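Putative flavoprotein decarboxylase (Streptomyces olivoviridis, PDB 6JLS) binds flavin mononucleotide and acts as an FMN-dependent cysteine decarboxylase in the biosynthesis of thioviridamide. Local coordinates at residues Ala37-Ser41 with Ala42-Arg46; Ser71-Asp75 with Glu76-Ser80. One frame throughout, in Å; residues are numbered along the deposited sequence.

Contact 1 of 2, residues Ala37-Ser41 with Ala42-Arg46; sequences AWLSS and AGVGR
A42 and V44 turn back onto W38 and L39 in a local contact at the C-terminal end of helix 32-40. The chain leaves the helix here and turns toward strand 46-51. S41 is the first residue to leave helical geometry: its psi is 43°, against -51° at S40. S41 N still points back to A37 O, though that bond is modelled very short. The methyl of A42 then lies 3.5 Å from W38 O, at the end of the helix. V44 makes the apolar part of the contact. Its CG1 is anti to the backbone N (chi1 -175°), which turns the other methyl, CG2, toward the helix. V44 CG2 sits 3.5 Å from L39 O and 4.0 Å from L39 CB. L39 CD2 comes almost as near, at 4.1 Å from V44 CG2, and the two side chains cross obliquely. The turn is the second connection of a beta-alpha-beta crossover. Strand 18-23, helix 32-40 and strand 46-51 follow in sequence, and the two strands are parallel neighbours in the sheet of this flavoprotein fold. L39 is buried. It also packs on L19 and M21 of strand 18-23 and on F185 of helix 182-193, while V44 packs on L189 of the same helix. S40 and S41 face the exposed surface. Strand 46-51 begins at R46, which shares backbone hydrogen bonds with L17 and L19; just before it, G45 O accepts from N69 ND2.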
loop_
_atom_site.group_PDB
_atom_site.type_symbol
_atom_site.label_atom_id
_atom_site.label_comp_id
_atom_site.label_asym_id
_atom_site.label_seq_id
_atom_site.Cartn_x
_atom_site.Cartn_y
_atom_site.Cartn_z
ATOM N N ALA A 37 -20.068 -30.518 -3.191
ATOM C CA ALA A 37 -20.296 -31.335 -4.376
ATOM C C ALA A 37 -21.182 -32.534 -4.052
ATOM O O ALA A 37 -22.093 -32.863 -4.818
ATOM C CB ALA A 37 -18.960 -31.783 -4.961
ATOM N N TRP A 38 -20.935 -33.191 -2.919
ATOM C CA TRP A 38 -21.821 -34.259 -2.467
ATOM C C TRP A 38 -23.266 -33.776 -2.383
ATOM O O TRP A 38 -24.175 -34.423 -2.915
ATOM C CB TRP A 38 -21.327 -34.784 -1.118
ATOM C CG TRP A 38 -21.995 -36.030 -0.604
ATOM C CD1 TRP A 38 -21.714 -37.318 -0.957
ATOM C CD2 TRP A 38 -23.024 -36.104 0.389
ATOM N NE1 TRP A 38 -22.517 -38.187 -0.260
ATOM C CE2 TRP A 38 -23.330 -37.467 0.574
ATOM C CE3 TRP A 38 -23.724 -35.150 1.133
ATOM C CZ2 TRP A 38 -24.304 -37.901 1.470
ATOM C CZ3 TRP A 38 -24.694 -35.584 2.025
ATOM C CH2 TRP A 38 -24.974 -36.948 2.184
ATOM N N LEU A 39 -23.494 -32.622 -1.747
ATOM C CA LEU A 39 -24.844 -32.065 -1.677
ATOM C C LEU A 39 -25.368 -31.701 -3.060
ATOM O O LEU A 39 -26.506 -32.038 -3.408
ATOM C CB LEU A 39 -24.859 -30.836 -0.774
ATOM C CG LEU A 39 -24.493 -31.085 0.684
ATOM C CD1 LEU A 39 -24.369 -29.771 1.411
ATOM C CD2 LEU A 39 -25.543 -31.955 1.328
ATOM N N SER A 40 -24.553 -31.001 -3.854
ATOM C CA SER A 40 -24.956 -30.632 -5.206
ATOM C C SER A 40 -25.238 -31.872 -6.043
ATOM O O SER A 40 -26.307 -31.986 -6.652
ATOM C CB SER A 40 -23.875 -29.767 -5.854
ATOM O OG SER A 40 -24.268 -29.325 -7.141
ATOM N N SER A 41 -24.308 -32.825 -6.065
ATOM C CA SER A 41 -24.524 -34.110 -6.726
ATOM C C SER A 41 -25.527 -34.971 -5.974
ATOM O O SER A 41 -25.322 -36.167 -5.768
ATOM C CB SER A 41 -23.192 -34.838 -6.898
ATOM O OG SER A 41 -23.369 -36.055 -7.590
ATOM N N ALA A 42 -26.610 -34.360 -5.523
ATOM C CA ALA A 42 -27.731 -35.072 -4.933
ATOM C C ALA A 42 -28.966 -34.193 -5.084
ATOM O O ALA A 42 -29.037 -33.364 -5.998
ATOM C CB ALA A 42 -27.453 -35.416 -3.470
ATOM N N GLY A 43 -29.923 -34.322 -4.178
ATOM C CA GLY A 43 -31.171 -33.611 -4.356
ATOM C C GLY A 43 -31.172 -32.117 -4.090
ATOM O O GLY A 43 -32.123 -31.433 -4.468
ATOM N N VAL A 44 -30.130 -31.584 -3.454
ATOM C CA VAL A 44 -30.249 -30.245 -2.887
ATOM C C VAL A 44 -30.461 -29.229 -4.001
ATOM O O VAL A 44 -29.728 -29.205 -4.998
ATOM C CB VAL A 44 -29.027 -29.912 -2.020
ATOM C CG1 VAL A 44 -29.223 -28.569 -1.340
ATOM C CG2 VAL A 44 -28.809 -31.006 -0.987
ATOM N N GLY A 45 -31.489 -28.394 -3.836
ATOM C CA GLY A 45 -31.897 -27.428 -4.834
ATOM C C GLY A 45 -31.084 -26.153 -4.824
ATOM O O GLY A 45 -30.532 -25.771 -5.855
ATOM N N ARG A 46 -31.023 -25.472 -3.679
ATOM C CA ARG A 46 -30.172 -24.306 -3.489
ATOM C C ARG A 46 -29.163 -24.617 -2.403
ATOM O O ARG A 46 -29.533 -25.083 -1.322
ATOM C CB ARG A 46 -30.958 -23.068 -3.078
ATOM C CG ARG A 46 -31.721 -22.438 -4.179
ATOM C CD ARG A 46 -31.204 -21.053 -4.469
ATOM N NE ARG A 46 -31.787 -20.560 -5.709
ATOM C CZ ARG A 46 -31.227 -20.722 -6.904
ATOM N NH1 ARG A 46 -30.065 -21.347 -7.013
ATOM N NH2 ARG A 46 -31.823 -20.252 -7.989
#

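Contact 2 of 2, residues Ser71-Asp75 with Glu76-Ser80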
loop_
_atom_site.group_PDB
_atom_site.type_symbol
_atom_site.label_atom_id
_atom_site.label_comp_id
_atom_site.label_asym_id
_atom_site.label_seq_id
_atom_site.Cartn_x
_atom_site.Cartn_y
_atom_site.Cartn_z
ATOM N N SER A 71 -24.983 -18.478 -3.047
ATOM C CA SER A 71 -23.925 -17.532 -2.735
ATOM C C SER A 71 -22.834 -18.192 -1.903
ATOM O O SER A 71 -23.093 -19.112 -1.123
ATOM C CB SER A 71 -24.474 -16.333 -1.965
ATOM O OG SER A 71 -25.521 -15.702 -2.674
ATOM N N VAL A 72 -21.614 -17.700 -2.066
ATOM C CA VAL A 72 -20.500 -18.017 -1.183
ATOM C C VAL A 72 -20.162 -16.719 -0.476
ATOM O O VAL A 72 -19.705 -15.763 -1.116
ATOM C CB VAL A 72 -19.280 -18.561 -1.941
ATOM C CG1 VAL A 72 -18.140 -18.826 -0.974
ATOM C CG2 VAL A 72 -19.625 -19.826 -2.730
ATOM N N LEU A 73 -20.402 -16.673 0.829
ATOM C CA LEU A 73 -20.396 -15.431 1.586
ATOM C C LEU A 73 -19.227 -15.410 2.550
ATOM O O LEU A 73 -19.005 -16.370 3.300
ATOM C CB LEU A 73 -21.696 -15.246 2.372
ATOM C CG LEU A 73 -23.008 -15.289 1.595
ATOM C CD1 LEU A 73 -23.552 -16.705 1.578
ATOM C CD2 LEU A 73 -24.024 -14.342 2.196
ATOM N N THR A 74 -18.489 -14.315 2.527
ATOM C CA THR A 74 -17.555 -13.991 3.583
ATOM C C THR A 74 -17.919 -12.633 4.159
ATOM O O THR A 74 -18.746 -11.895 3.616
ATOM C CB THR A 74 -16.125 -13.975 3.060
ATOM O OG1 THR A 74 -16.010 -12.900 2.131
ATOM C CG2 THR A 74 -15.822 -15.291 2.362
ATOM N N ASP A 75 -17.282 -12.311 5.276
ATOM C CA ASP A 75 -17.503 -11.011 5.892
ATOM C C ASP A 75 -17.177 -9.862 4.931
ATOM O O ASP A 75 -17.897 -8.856 4.901
ATOM C CB ASP A 75 -16.699 -10.931 7.189
ATOM C CG ASP A 75 -17.381 -11.686 8.334
ATOM O OD1 ASP A 75 -17.217 -12.913 8.454
ATOM O OD2 ASP A 75 -18.127 -11.056 9.108
ATOM N N GLU A 76 -16.125 -10.003 4.115
ATOM C CA GLU A 76 -15.748 -8.943 3.181
ATOM C C GLU A 76 -16.734 -8.853 2.026
ATOM O O GLU A 76 -17.130 -7.753 1.626
ATOM C CB GLU A 76 -14.333 -9.172 2.647
ATOM C CG GLU A 76 -13.275 -9.437 3.716
ATOM C CD GLU A 76 -13.185 -10.909 4.123
ATOM O OE1 GLU A 76 -14.028 -11.389 4.916
ATOM O OE2 GLU A 76 -12.261 -11.594 3.639
ATOM N N THR A 77 -17.131 -10.000 1.477
ATOM C CA THR A 77 -18.155 -10.043 0.436
ATOM C C THR A 77 -19.420 -9.302 0.861
ATOM O O THR A 77 -19.933 -8.452 0.122
ATOM C CB THR A 77 -18.472 -11.505 0.103
ATOM O OG1 THR A 77 -17.439 -12.022 -0.735
ATOM C CG2 THR A 77 -19.818 -11.652 -0.594
ATOM N N VAL A 78 -19.936 -9.609 2.051
ATOM C CA VAL A 78 -21.177 -9.001 2.515
ATOM C C VAL A 78 -20.985 -7.519 2.809
ATOM O O VAL A 78 -21.878 -6.710 2.535
ATOM C CB VAL A 78 -21.689 -9.778 3.742
ATOM C CG1 VAL A 78 -22.886 -9.092 4.384
ATOM C CG2 VAL A 78 -22.049 -11.210 3.332
ATOM N N TRP A 79 -19.830 -7.135 3.362
ATOM C CA TRP A 79 -19.590 -5.729 3.669
ATOM C C TRP A 79 -19.636 -4.887 2.402
ATOM O O TRP A 79 -20.388 -3.907 2.324
ATOM C CB TRP A 79 -18.247 -5.554 4.384
ATOM C CG TRP A 79 -17.790 -4.108 4.472
ATOM C CD1 TRP A 79 -18.186 -3.169 5.392
ATOM C CD2 TRP A 79 -16.857 -3.440 3.600
ATOM N NE1 TRP A 79 -17.560 -1.966 5.143
ATOM C CE2 TRP A 79 -16.742 -2.105 4.051
ATOM C CE3 TRP A 79 -16.112 -3.840 2.484
ATOM C CZ2 TRP A 79 -15.911 -1.172 3.424
ATOM C CZ3 TRP A 79 -15.287 -2.907 1.862
ATOM C CH2 TRP A 79 -15.195 -1.592 2.335
ATOM N N SER A 80 -18.852 -5.266 1.384
ATOM C CA SER A 80 -18.784 -4.457 0.171
ATOM C C SER A 80 -20.102 -4.467 -0.601
ATOM O O SER A 80 -20.434 -3.478 -1.263
ATOM C CB SER A 80 -17.632 -4.932 -0.717
ATOM O OG SER A 80 -17.754 -6.307 -1.013
HETATM O O HOH W 1 -13.356 -12.578 1.326
#
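T74 caps helix 75-81 by accepting from T77 with its side chain. T74 OG1 lies between the backbone N and the carbonyl carbon (chi1 66°), where it faces the first turn of the helix. T77 N reaches it at 3.2 Å, with a nearly straight N-H...O angle of 169°. T77 keeps OG1 beside its own backbone N (chi1 -78°). Its hydroxyl therefore comes to the same atom and gives a weak second bond, T77 OG1 to T74 OG1 at 3.3 Å. The two side chains cross at about a right angle. A water is a third partner, 2.8 Å from T74 OG1. It also donates weakly to E76 OE2, since the E76 chain bends at chi2 and brings its carboxylate back toward the helix start. The D75 carboxylate has a different partner: OD2 bonds to I117 N.

Below the cap, V78 CG2 touches both a polar and an apolar neighbour. It is 3.4 Å from T74 O and 3.9 Å from L73 CD2, joining strand 72-73 to the helix. T74 O also accepts the V78 amide at 3.0 Å, the first i to i+4 bond of the helix. At the next turn S80 OG folds back on E76 O at 3.1 Å. S80 N reaches that oxygen from the opposite face of the carbonyl plane. The W79 ring leads away and packs on Q57 of the third subunit, while W79 O accepts from N62 of the second.

The V78 side chain lies about 5 Å from a bound FMN, so the capped helix start borders the flavin site. The E76 carboxylate lies by the positive end of the helix dipole, which would probably favour its ionised form.

How the contacts relate
Both contacts are junctions between a helix and a neighbouring strand, at opposite ends of their helices. Contact 1 closes helix 32-40 before strand 46-51, and contact 2 opens helix 75-81 after strand 72-73. They share no element and do not touch, with centres 22 Å apart. The strands 46-51 and 72-73 are nonetheless neighbours in one parallel sheet. Contact 1 is mostly at the surface, away from the annotated sites, and rests on methyl packing. Contact 2 is partly buried and more polar, with side-chain capping and a water. It lies near bound FMN and meets other subunits, whereas no other chain touches contact 1.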